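Local coordinates for Ice-binding protein (Colwellia, PDB 3WP9) that binds to the surface of ice crystals, inhibits their growth and restrains ice recrystallization, at residues I189-G194 / Q210-N215; L144-A149 / T175-E180; A94-L99 / T108-V113. One frame throughout, in Å; residues are numbered along the deposited sequence.

Contact 1 (I189-G194 / Q210-N215); sequences ISVNTG and QKNTIN
T193 and G194 meet Q210 and N212 where neighbouring coils of a right-handed β-helix turn a corner, the chain directions of 191-194 and 210-214 lying 91° apart. The backbone joins directly through G194 N, which donates to Q210 O at 3.2 Å and weakly to K211 O; G194 also has a positive phi, which by itself favours glycine. N212 makes the central side-chain bond. Its CG lies anti to the carbonyl carbon (chi1 -58°), and from there ND2 donates to N192 O at 2.7 Å, the oxygen lying in the amide plane while the nitrogen stands above the carbonyl plane. Within its own segment OD1 accepts from Q210 N at 2.7 Å, which holds the amide with ND2 turned to the other segment, where V191 CG1 packs 3.4 Å from ND2. A second bond from ND2, to T195 O, further fixes the amide. An alanine at N212 would probably leave N192 O and Q210 N without these partners and open a gap beside V191 CG1. T193 OG1 approaches Q210 OE1 to 3.2 Å, and one water bridges G194 O and T213 OG1. The chemistry implies a corner joined by one buried amide and the backbone N of G194, beside T193, which probably binds ice.

Contact 2 (L144-A149 / T175-E180); sequences LNQANA and TYASFE
Q146 bridges to A177, S178 and F179 across the inside of a corner in the right-handed β-helix, where strand 144-146 on one face of the coil looks toward strand 178-180 on another. The side chain leaves CB pointing toward the opposite segment, and CG lies anti to the backbone N (chi1 -179°), beginning an extended chain. CB and CG serve as the spacer, and the contact begins at CD, which packs 3.9 Å from A177 CB. Beyond it the amide splits its roles. NE2 donates to S178 O at 3.1 Å in a fairly straight bond (161°), with that oxygen in the amide plane but the nitrogen above the carbonyl plane. OE1 turns to the edge of the F179 ring, 3.5 Å from CD1 and near the ring plane, the amide standing 80° from the ring. This oxygen is buried without a hydrogen-bonding partner, so the ring's edge hydrogens would probably be its mild electrostatic compensation. Deeper in, L144 and F179 reach toward each other tip to tip, CD2 of the leucine 4.1 Å from CZ of the phenylalanine, while W165 meets the same ring from elsewhere in the core. At the outer end of the corner, polar bonds take over from this packing. A149 N donates to T175 O at 2.8 Å, nearly along the C=O axis. N148 turns its amide back to the other turn, its OD1 accepting from T175 N at 2.9 Å, with that nitrogen above the amide carbonyl plane.

Contact 3 (A94-L99 / T108-V113); sequences ADHTEL and TLEPGV
H96 presents the edge of its imidazole to E110, whose OE2 lies in the ring plane 3.4 Å from CE1, and the Y114 ring stacks with the same histidine. The two side chains cross at about a right angle, and the carboxylate is turned 63° from the ring. E110 reaches this edge with CG between its backbone N and carbonyl carbon (chi1 50°), the chain extended beyond. The second carboxylate works on the backbone. D95 OD2 uses its anti lone pair to accept from V113 N at 2.8 Å, in an almost straight bond of 173°. V113 O repays the segment twice, accepting from D95 N at 2.8 Å and, more distantly, from H96 N at 3.3 Å. G112 makes this possible: a β-carbon there would sit 3.2 Å from D95 OD2, and the backbone angles by themselves also call for glycine. Below the polar layer, L99 and L109 slide past each other in opposite directions, their CD2 atoms 3.8 Å apart, with Y114 touching both. The contact thus starts the pairing of strand 96-97, an outermost strand of the long parallel sheet, with strand 112-116. Its chemistry implies that an acidic side chain stands in for a backbone acceptor at the strand's beginning, while the nearby negative charge of E110 would probably favour a positive charge on H96.

Along the chain the order is contact 3, contact 2, contact 1. All follow helix 71-89, in the part of the β-helix that starts at strand 96-97 and returns coil by coil to lie against the N-terminal strand 14-18. Contacts 1 and 2, centres about 9 Å apart, share two parallel sheets, one holding strands 144-146 and 189-191, the other 178-180 and 213-215. They touch directly, T193 O lying 2.8 Å from Y176 N in a probable hydrogen bond. Contact 3 has its centre about 20 Å from that of contact 2 and 27 Å from that of contact 1. Contacts 1 and 2 are thus successive corners stacked on each other, contact 1 with a threonine that probably binds ice, and contact 3 lies at the far end of the ten-stranded sheet.

Contact 1 (I189-G194 / Q210-N215)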
ATOM      1  N   ILE A 189       2.129  -8.453  -0.263  1.00 11.63           N
ATOM      2  CA  ILE A 189       0.871  -7.797   0.137  1.00 10.38           C
ATOM      3  C   ILE A 189      -0.238  -8.638  -0.438  1.00 10.13           C
ATOM      4  O   ILE A 189      -0.279  -8.814  -1.665  1.00 11.98           O
ATOM      5  CB  ILE A 189       0.765  -6.303  -0.347  1.00 11.08           C
ATOM      6  CG1 ILE A 189       1.905  -5.456   0.229  1.00 11.82           C
ATOM      7  CG2 ILE A 189      -0.642  -5.717  -0.003  1.00 10.50           C
ATOM      8  CD1 ILE A 189       2.053  -4.110  -0.532  1.00 12.73           C
ATOM      9  N   SER A 190      -1.141  -9.157   0.442  1.00 10.79           N
ATOM     10  CA  SER A 190      -2.214  -9.999  -0.002  1.00 11.03           C
ATOM     11  C   SER A 190      -3.506  -9.242   0.327  1.00 10.40           C
ATOM     12  O   SER A 190      -3.666  -8.836   1.485  1.00 12.33           O
ATOM     13  CB  SER A 190      -2.151 -11.354   0.811  1.00 13.13           C
ATOM     14  OG  SER A 190      -3.337 -12.080   0.658  1.00 15.47           O
ATOM     15  N   VAL A 191      -4.404  -9.189  -0.678  1.00 10.57           N
ATOM     16  CA  VAL A 191      -5.681  -8.470  -0.467  1.00 11.31           C
ATOM     17  C   VAL A 191      -6.777  -9.527  -0.811  1.00 10.18           C
ATOM     18  O   VAL A 191      -6.767 -10.061  -1.894  1.00 13.40           O
ATOM     19  CB  VAL A 191      -5.764  -7.256  -1.375  1.00 10.64           C
ATOM     20  CG1 VAL A 191      -6.948  -6.410  -0.909  1.00 12.88           C
ATOM     21  CG2 VAL A 191      -4.517  -6.417  -1.254  1.00 11.98           C
ATOM     22  N   ASN A 192      -7.630  -9.861   0.135  1.00 12.96           N
ATOM     23  CA  ASN A 192      -8.636 -10.900  -0.062  1.00 12.19           C
ATOM     24  C   ASN A 192      -9.947 -10.379  -0.671  1.00 11.72           C
ATOM     25  O   ASN A 192     -10.151  -9.102  -0.867  1.00 10.55           O
ATOM     26  CB  ASN A 192      -8.770 -11.727   1.206  1.00 14.01           C
ATOM     27  CG  ASN A 192      -7.713 -12.840   1.271  1.00 19.78           C
ATOM     28  OD1 ASN A 192      -6.895 -13.005   0.367  1.00 19.53           O
ATOM     29  ND2 ASN A 192      -7.804 -13.652   2.342  1.00 21.78           N
ATOM     30  N   THR A 193     -10.836 -11.292  -0.961  1.00 11.95           N
ATOM     31  CA  THR A 193     -11.981 -11.050  -1.864  1.00 12.15           C
ATOM     32  C   THR A 193     -12.795  -9.802  -1.501  1.00 10.06           C
ATOM     33  O   THR A 193     -13.252  -9.660  -0.339  1.00 11.48           O
ATOM     34  CB  THR A 193     -12.931 -12.244  -1.693  1.00 12.99           C
ATOM     35  OG1 THR A 193     -12.199 -13.456  -1.972  1.00 15.11           O
ATOM     36  CG2 THR A 193     -14.154 -12.135  -2.606  1.00 14.20           C
ATOM     37  N   GLY A 194     -12.955  -8.940  -2.518  1.00 10.93           N
ATOM     38  CA  GLY A 194     -13.909  -7.840  -2.379  1.00 12.07           C
ATOM     39  C   GLY A 194     -13.437  -6.599  -1.685  1.00 15.81           C
ATOM     40  O   GLY A 194     -14.150  -5.537  -1.688  1.00 16.85           O
ATOM     41  N   GLN A 210      -7.624 -10.325  -4.950  1.00 11.49           N
ATOM     42  CA  GLN A 210      -8.752 -11.206  -5.163  1.00 11.84           C
ATOM     43  C   GLN A 210      -9.980 -10.312  -5.293  1.00 11.95           C
ATOM     44  O   GLN A 210     -10.487  -9.852  -4.289  1.00 11.69           O
ATOM     45  CB  GLN A 210      -9.004 -12.220  -4.033  1.00 13.85           C
ATOM     46  CG  GLN A 210      -7.890 -13.193  -3.912  1.00 15.19           C
ATOM     47  CD  GLN A 210      -8.063 -14.072  -2.647  1.00 19.59           C
ATOM     48  OE1 GLN A 210      -9.085 -13.999  -1.920  1.00 22.87           O
ATOM     49  NE2 GLN A 210      -6.999 -14.790  -2.311  1.00 18.38           N
ATOM     50  N   LYS A 211     -10.482 -10.154  -6.528  1.00 13.34           N
ATOM     51  CA  LYS A 211     -11.728  -9.362  -6.751  1.00 13.10           C
ATOM     52  C   LYS A 211     -11.741  -7.983  -5.998  1.00 13.28           C
ATOM     53  O   LYS A 211     -12.642  -7.727  -5.203  1.00 15.44           O
ATOM     54  CB  LYS A 211     -12.974 -10.165  -6.435  1.00 14.41           C
ATOM     55  CG  LYS A 211     -12.993 -11.473  -7.248  1.00 16.35           C
ATOM     56  CD  LYS A 211     -14.217 -12.292  -6.949  1.00 17.24           C
ATOM     57  CE  LYS A 211     -14.401 -13.445  -7.926  1.00 19.12           C
ATOM     58  NZ  LYS A 211     -15.308 -14.492  -7.330  1.00 26.40           N
ATOM     59  N   ASN A 212     -10.694  -7.179  -6.190  1.00 11.59           N
ATOM     60  CA  ASN A 212     -10.585  -5.960  -5.362  1.00 12.00           C
ATOM     61  C   ASN A 212     -10.756  -4.707  -6.248  1.00 13.37           C
ATOM     62  O   ASN A 212     -10.704  -4.778  -7.436  1.00 15.41           O
ATOM     63  CB  ASN A 212      -9.204  -5.848  -4.755  1.00 13.58           C
ATOM     64  CG  ASN A 212      -8.867  -7.076  -3.888  1.00 12.54           C
ATOM     65  OD1 ASN A 212      -7.846  -7.788  -4.146  1.00 13.73           O
ATOM     66  ND2 ASN A 212      -9.666  -7.272  -2.831  1.00 13.76           N
ATOM     67  N   THR A 213     -10.976  -3.642  -5.508  1.00 14.00           N
ATOM     68  CA  THR A 213     -10.940  -2.298  -6.127  1.00 14.77           C
ATOM     69  C   THR A 213      -9.767  -1.640  -5.463  1.00 13.37           C
ATOM     70  O   THR A 213      -9.739  -1.448  -4.233  1.00 15.42           O
ATOM     71  CB  THR A 213     -12.179  -1.569  -5.709  1.00 14.92           C
ATOM     72  OG1 THR A 213     -13.338  -2.269  -6.209  1.00 19.30           O
ATOM     73  CG2 THR A 213     -12.154  -0.114  -6.307  1.00 20.30           C
ATOM     74  N   ILE A 214      -8.750  -1.330  -6.262  1.00 15.90           N
ATOM     75  CA  ILE A 214      -7.576  -0.711  -5.775  1.00 14.47           C
ATOM     76  C   ILE A 214      -7.465   0.676  -6.455  1.00 16.93           C
ATOM     77  O   ILE A 214      -7.292   0.718  -7.700  1.00 18.12           O
ATOM     78  CB  ILE A 214      -6.306  -1.548  -6.089  1.00 14.49           C
ATOM     79  CG1 ILE A 214      -6.480  -3.065  -5.673  1.00 12.45           C
ATOM     80  CG2 ILE A 214      -5.077  -0.909  -5.451  1.00 14.88           C
ATOM     81  CD1 ILE A 214      -6.594  -3.415  -4.212  1.00 12.88           C
ATOM     82  N   ASN A 215      -7.530   1.736  -5.624  1.00 17.43           N
ATOM     83  CA  ASN A 215      -7.520   3.121  -6.189  1.00 19.20           C
ATOM     84  C   ASN A 215      -6.298   3.909  -5.760  1.00 17.20           C
ATOM     85  O   ASN A 215      -5.986   3.936  -4.549  1.00 20.33           O
ATOM     86  CB  ASN A 215      -8.711   3.885  -5.638  1.00 17.07           C
ATOM     87  CG  ASN A 215     -10.059   3.274  -5.977  1.00 20.86           C
ATOM     88  OD1 ASN A 215     -10.291   2.883  -7.105  1.00 22.51           O
ATOM     89  ND2 ASN A 215     -10.950   3.226  -5.007  1.00 19.42           N
TER
HETATM   90  O   HOH W   1     -14.058  -3.584  -3.800  1.00 30.00           O

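Contact 2 (L144-A149 / T175-E180)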
ATOM      1  N   LEU A 144       1.293  -7.122   9.212  1.00 12.52           N
ATOM      2  CA  LEU A 144       0.055  -6.260   9.318  1.00 11.83           C
ATOM      3  C   LEU A 144      -1.136  -7.096   8.799  1.00 12.00           C
ATOM      4  O   LEU A 144      -1.131  -7.485   7.631  1.00 13.35           O
ATOM      5  CB  LEU A 144       0.247  -4.996   8.558  1.00 12.48           C
ATOM      6  CG  LEU A 144      -1.040  -4.157   8.428  1.00 13.30           C
ATOM      7  CD1 LEU A 144      -1.539  -3.791   9.867  1.00 14.18           C
ATOM      8  CD2 LEU A 144      -0.718  -2.946   7.474  1.00 14.37           C
ATOM      9  N   ASN A 145      -2.102  -7.348   9.690  1.00 14.30           N
ATOM     10  CA  ASN A 145      -3.327  -8.124   9.352  1.00 15.46           C
ATOM     11  C   ASN A 145      -4.573  -7.237   9.558  1.00 15.25           C
ATOM     12  O   ASN A 145      -4.722  -6.660  10.616  1.00 16.05           O
ATOM     13  CB  ASN A 145      -3.465  -9.388  10.189  1.00 16.82           C
ATOM     14  CG  ASN A 145      -2.756 -10.560   9.553  1.00 19.80           C
ATOM     15  OD1 ASN A 145      -3.294 -11.240   8.585  1.00 22.57           O
ATOM     16  ND2 ASN A 145      -1.583 -10.842  10.058  1.00 18.79           N
ATOM     17  N   GLN A 146      -5.435  -7.148   8.537  1.00 13.02           N
ATOM     18  CA  GLN A 146      -6.753  -6.478   8.726  1.00 12.71           C
ATOM     19  C   GLN A 146      -7.827  -7.600   8.645  1.00 14.49           C
ATOM     20  O   GLN A 146      -7.869  -8.393   7.682  1.00 14.56           O
ATOM     21  CB  GLN A 146      -6.950  -5.458   7.644  1.00 12.48           C
ATOM     22  CG  GLN A 146      -8.306  -4.729   7.834  1.00 13.03           C
ATOM     23  CD  GLN A 146      -8.499  -3.666   6.828  1.00 13.47           C
ATOM     24  OE1 GLN A 146      -8.100  -3.778   5.658  1.00 14.12           O
ATOM     25  NE2 GLN A 146      -9.161  -2.545   7.276  1.00 13.24           N
ATOM     26  N   ALA A 147      -8.702  -7.623   9.631  1.00 12.29           N
ATOM     27  CA  ALA A 147      -9.772  -8.636   9.705  1.00 13.54           C
ATOM     28  C   ALA A 147     -10.871  -8.381   8.665  1.00 12.88           C
ATOM     29  O   ALA A 147     -11.038  -7.254   8.131  1.00 13.57           O
ATOM     30  CB  ALA A 147     -10.370  -8.736  11.083  1.00 13.37           C
ATOM     31  N   ASN A 148     -11.555  -9.491   8.336  1.00 12.56           N
ATOM     32  CA  ASN A 148     -12.659  -9.414   7.374  1.00 11.89           C
ATOM     33  C   ASN A 148     -13.675  -8.376   7.833  1.00 11.34           C
ATOM     34  O   ASN A 148     -13.981  -8.251   9.040  1.00 14.49           O
ATOM     35  CB  ASN A 148     -13.370 -10.800   7.313  1.00 11.89           C
ATOM     36  CG  ASN A 148     -12.501 -11.920   6.860  1.00 13.95           C
ATOM     37  OD1 ASN A 148     -11.493 -11.765   6.184  1.00 14.80           O
ATOM     38  ND2 ASN A 148     -12.938 -13.093   7.185  1.00 17.62           N
ATOM     39  N   ALA A 149     -14.139  -7.642   6.863  1.00 12.30           N
ATOM     40  CA  ALA A 149     -15.247  -6.675   7.061  1.00 14.27           C
ATOM     41  C   ALA A 149     -14.855  -5.482   7.890  1.00 15.07           C
ATOM     42  O   ALA A 149     -15.719  -4.721   8.340  1.00 16.29           O
ATOM     43  CB  ALA A 149     -16.473  -7.362   7.672  1.00 15.83           C
ATOM     44  N   THR A 175     -11.430 -10.113   3.818  1.00 11.01           N
ATOM     45  CA  THR A 175     -12.429  -9.944   2.768  1.00 10.99           C
ATOM     46  C   THR A 175     -13.374  -8.781   3.090  1.00 11.47           C
ATOM     47  O   THR A 175     -13.692  -8.519   4.226  1.00 13.01           O
ATOM     48  CB  THR A 175     -13.271 -11.178   2.609  1.00 11.75           C
ATOM     49  OG1 THR A 175     -13.890 -11.599   3.837  1.00 14.26           O
ATOM     50  CG2 THR A 175     -12.386 -12.405   2.032  1.00 12.36           C
ATOM     51  N   TYR A 176     -13.847  -8.185   2.022  1.00 12.95           N
ATOM     52  CA  TYR A 176     -14.890  -7.139   2.117  1.00 13.59           C
ATOM     53  C   TYR A 176     -14.514  -6.037   3.135  1.00 11.56           C
ATOM     54  O   TYR A 176     -15.349  -5.508   3.880  1.00 14.41           O
ATOM     55  CB  TYR A 176     -16.250  -7.783   2.355  1.00 13.49           C
ATOM     56  CG  TYR A 176     -16.594  -8.752   1.260  1.00 15.35           C
ATOM     57  CD1 TYR A 176     -16.917  -8.285  -0.003  1.00 16.76           C
ATOM     58  CD2 TYR A 176     -16.582 -10.130   1.501  1.00 17.33           C
ATOM     59  CE1 TYR A 176     -17.221  -9.175  -1.058  1.00 18.32           C
ATOM     60  CE2 TYR A 176     -16.909 -11.011   0.491  1.00 19.40           C
ATOM     61  CZ  TYR A 176     -17.195 -10.543  -0.760  1.00 19.45           C
ATOM     62  OH  TYR A 176     -17.526 -11.449  -1.726  1.00 22.44           O
ATOM     63  N   ALA A 177     -13.211  -5.701   3.164  1.00 11.68           N
ATOM     64  CA  ALA A 177     -12.688  -4.702   4.061  1.00 11.70           C
ATOM     65  C   ALA A 177     -12.424  -3.464   3.265  1.00 11.98           C
ATOM     66  O   ALA A 177     -12.625  -3.416   2.033  1.00 12.48           O
ATOM     67  CB  ALA A 177     -11.355  -5.251   4.696  1.00 11.67           C
ATOM     68  N   SER A 178     -11.972  -2.418   3.944  1.00 12.92           N
ATOM     69  CA  SER A 178     -11.579  -1.169   3.283  1.00 13.21           C
ATOM     70  C   SER A 178     -10.332  -0.611   3.985  1.00 12.25           C
ATOM     71  O   SER A 178     -10.291  -0.557   5.255  1.00 12.37           O
ATOM     72  CB  SER A 178     -12.734  -0.163   3.442  1.00 14.96           C
ATOM     73  OG  SER A 178     -12.415   0.951   2.639  1.00 22.32           O
ATOM     74  N   PHE A 179      -9.332  -0.374   3.146  1.00 13.52           N
ATOM     75  CA  PHE A 179      -8.029  -0.010   3.665  1.00 13.11           C
ATOM     76  C   PHE A 179      -7.566   1.291   3.012  1.00 13.35           C
ATOM     77  O   PHE A 179      -7.816   1.549   1.811  1.00 14.13           O
ATOM     78  CB  PHE A 179      -7.028  -1.192   3.446  1.00 11.87           C
ATOM     79  CG  PHE A 179      -5.686  -0.974   4.133  1.00 12.30           C
ATOM     80  CD1 PHE A 179      -5.462  -1.427   5.425  1.00 14.06           C
ATOM     81  CD2 PHE A 179      -4.668  -0.317   3.420  1.00 14.67           C
ATOM     82  CE1 PHE A 179      -4.183  -1.243   6.031  1.00 13.57           C
ATOM     83  CE2 PHE A 179      -3.428  -0.126   4.012  1.00 12.86           C
ATOM     84  CZ  PHE A 179      -3.211  -0.542   5.321  1.00 14.02           C
ATOM     85  N   GLU A 180      -6.819   2.062   3.809  1.00 16.37           N
ATOM     86  CA  GLU A 180      -6.324   3.367   3.338  1.00 16.84           C
ATOM     87  C   GLU A 180      -4.837   3.500   3.646  1.00 13.97           C
ATOM     88  O   GLU A 180      -4.414   3.203   4.774  1.00 13.92           O
ATOM     89  CB  GLU A 180      -7.022   4.494   4.187  1.00 17.95           C
ATOM     90  CG  GLU A 180      -8.578   4.471   4.144  1.00 18.65           C
ATOM     91  CD  GLU A 180      -9.122   5.055   2.870  1.00 21.83           C
ATOM     92  OE1 GLU A 180      -8.446   5.881   2.187  1.00 24.58           O
ATOM     93  OE2 GLU A 180     -10.253   4.684   2.519  1.00 26.90           O
TER

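Contact 3 (A94-L99 / T108-V113)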
ATOM      1  N   ALA A  94       9.675   8.012  17.848  1.00 26.59           N
ATOM      2  CA  ALA A  94       8.299   7.463  17.883  1.00 25.33           C
ATOM      3  C   ALA A  94       7.508   8.183  18.939  1.00 28.38           C
ATOM      4  O   ALA A  94       7.954   8.328  20.083  1.00 29.61           O
ATOM      5  CB  ALA A  94       8.277   5.978  18.191  1.00 24.83           C
ATOM      6  N   ASP A  95       6.294   8.590  18.576  1.00 29.07           N
ATOM      7  CA  ASP A  95       5.327   9.208  19.486  1.00 29.41           C
ATOM      8  C   ASP A  95       4.617   8.197  20.376  1.00 32.71           C
ATOM      9  O   ASP A  95       4.304   8.510  21.517  1.00 32.31           O
ATOM     10  CB  ASP A  95       4.294   9.941  18.712  1.00 30.46           C
ATOM     11  CG  ASP A  95       4.829  11.153  18.025  1.00 34.81           C
ATOM     12  OD1 ASP A  95       4.994  12.183  18.709  1.00 41.08           O
ATOM     13  OD2 ASP A  95       5.059  11.114  16.805  1.00 30.42           O
ATOM     14  N   HIS A  96       4.357   6.983  19.864  1.00 24.88           N
ATOM     15  CA  HIS A  96       3.776   5.885  20.624  1.00 26.10           C
ATOM     16  C   HIS A  96       4.471   4.603  20.266  1.00 21.32           C
ATOM     17  O   HIS A  96       4.804   4.358  19.090  1.00 27.67           O
ATOM     18  CB  HIS A  96       2.262   5.764  20.359  1.00 26.33           C
ATOM     19  CG  HIS A  96       1.518   7.063  20.525  1.00 33.30           C
ATOM     20  ND1 HIS A  96       1.372   7.983  19.499  1.00 30.27           N
ATOM     21  CD2 HIS A  96       0.895   7.600  21.600  1.00 30.43           C
ATOM     22  CE1 HIS A  96       0.715   9.039  19.942  1.00 29.84           C
ATOM     23  NE2 HIS A  96       0.383   8.816  21.204  1.00 32.89           N
ATOM     24  N   THR A  97       4.662   3.774  21.257  1.00 22.23           N
ATOM     25  CA  THR A  97       5.296   2.506  21.054  1.00 23.76           C
ATOM     26  C   THR A  97       4.428   1.429  21.643  1.00 27.35           C
ATOM     27  O   THR A  97       3.966   1.548  22.807  1.00 27.95           O
ATOM     28  CB  THR A  97       6.726   2.503  21.666  1.00 28.15           C
ATOM     29  OG1 THR A  97       6.592   2.641  23.086  1.00 33.76           O
ATOM     30  CG2 THR A  97       7.502   3.671  21.143  1.00 27.52           C
ATOM     31  N   GLU A  98       4.166   0.374  20.865  1.00 23.34           N
ATOM     32  CA  GLU A  98       3.442  -0.813  21.359  1.00 23.15           C
ATOM     33  C   GLU A  98       1.967  -0.469  21.737  1.00 19.25           C
ATOM     34  O   GLU A  98       1.413  -1.049  22.637  1.00 21.57           O
ATOM     35  CB  GLU A  98       4.130  -1.502  22.571  1.00 23.56           C
ATOM     36  CG  GLU A  98       5.646  -1.746  22.507  1.00 23.06           C
ATOM     37  CD  GLU A  98       6.203  -2.450  21.267  1.00 29.23           C
ATOM     38  OE1 GLU A  98       5.518  -2.861  20.314  1.00 26.46           O
ATOM     39  OE2 GLU A  98       7.427  -2.574  21.185  1.00 26.20           O
ATOM     40  N   LEU A  99       1.418   0.490  21.045  1.00 22.46           N
ATOM     41  CA  LEU A  99       0.051   0.926  21.287  1.00 20.58           C
ATOM     42  C   LEU A  99      -0.904  -0.248  21.118  1.00 21.48           C
ATOM     43  O   LEU A  99      -0.892  -0.954  20.077  1.00 21.70           O
ATOM     44  CB  LEU A  99      -0.300   2.030  20.331  1.00 22.06           C
ATOM     45  CG  LEU A  99      -1.637   2.733  20.467  1.00 22.46           C
ATOM     46  CD1 LEU A  99      -1.721   3.352  21.847  1.00 26.22           C
ATOM     47  CD2 LEU A  99      -1.629   3.845  19.450  1.00 28.43           C
ATOM     48  N   THR A 108      -8.786   5.807  17.734  1.00 18.63           N
ATOM     49  CA  THR A 108      -8.596   6.940  16.864  1.00 19.58           C
ATOM     50  C   THR A 108      -7.125   7.357  17.122  1.00 20.55           C
ATOM     51  O   THR A 108      -6.727   7.528  18.296  1.00 23.34           O
ATOM     52  CB  THR A 108      -9.535   8.086  17.247  1.00 22.90           C
ATOM     53  OG1 THR A 108     -10.880   7.628  16.968  1.00 26.30           O
ATOM     54  CG2 THR A 108      -9.243   9.217  16.404  1.00 21.58           C
ATOM     55  N   LEU A 109      -6.377   7.425  16.043  1.00 21.05           N
ATOM     56  CA  LEU A 109      -4.941   7.672  16.055  1.00 20.45           C
ATOM     57  C   LEU A 109      -4.695   9.114  15.576  1.00 20.51           C
ATOM     58  O   LEU A 109      -5.022   9.492  14.452  1.00 23.22           O
ATOM     59  CB  LEU A 109      -4.232   6.693  15.088  1.00 20.65           C
ATOM     60  CG  LEU A 109      -4.447   5.206  15.412  1.00 27.85           C
ATOM     61  CD1 LEU A 109      -3.571   4.329  14.490  1.00 31.53           C
ATOM     62  CD2 LEU A 109      -4.189   4.825  16.867  1.00 28.31           C
ATOM     63  N   GLU A 110      -4.067   9.931  16.428  1.00 24.24           N
ATOM     64  CA  GLU A 110      -3.676  11.280  16.013  1.00 25.39           C
ATOM     65  C   GLU A 110      -2.358  11.193  15.193  1.00 21.02           C
ATOM     66  O   GLU A 110      -1.678  10.144  15.280  1.00 22.33           O
ATOM     67  CB  GLU A 110      -3.461  12.145  17.283  1.00 30.31           C
ATOM     68  CG  GLU A 110      -2.539  11.433  18.302  1.00 37.39           C
ATOM     69  CD  GLU A 110      -1.992  12.311  19.453  1.00 49.23           C
ATOM     70  OE1 GLU A 110      -2.682  13.265  19.887  1.00 53.16           O
ATOM     71  OE2 GLU A 110      -0.867  12.022  19.943  1.00 49.98           O
ATOM     72  N   PRO A 111      -2.057  12.209  14.389  1.00 23.34           N
ATOM     73  CA  PRO A 111      -0.854  12.257  13.515  1.00 23.93           C
ATOM     74  C   PRO A 111       0.379  11.992  14.370  1.00 25.26           C
ATOM     75  O   PRO A 111       0.422  12.358  15.559  1.00 28.96           O
ATOM     76  CB  PRO A 111      -0.898  13.652  12.930  1.00 26.11           C
ATOM     77  CG  PRO A 111      -2.373  14.036  13.023  1.00 24.09           C
ATOM     78  CD  PRO A 111      -2.732  13.511  14.357  1.00 22.34           C
ATOM     79  N   GLY A 112       1.351  11.300  13.832  1.00 23.45           N
ATOM     80  CA  GLY A 112       2.486  10.904  14.658  1.00 23.04           C
ATOM     81  C   GLY A 112       3.214   9.733  14.062  1.00 24.64           C
ATOM     82  O   GLY A 112       2.769   9.159  13.039  1.00 25.21           O
ATOM     83  N   VAL A 113       4.320   9.386  14.707  1.00 23.71           N
ATOM     84  CA  VAL A 113       5.076   8.164  14.402  1.00 18.69           C
ATOM     85  C   VAL A 113       4.726   7.100  15.410  1.00 20.04           C
ATOM     86  O   VAL A 113       4.802   7.284  16.622  1.00 17.94           O
ATOM     87  CB  VAL A 113       6.650   8.453  14.309  1.00 17.06           C
ATOM     88  CG1 VAL A 113       7.436   7.145  14.108  1.00 18.74           C
ATOM     89  CG2 VAL A 113       6.944   9.469  13.182  1.00 19.22           C
TER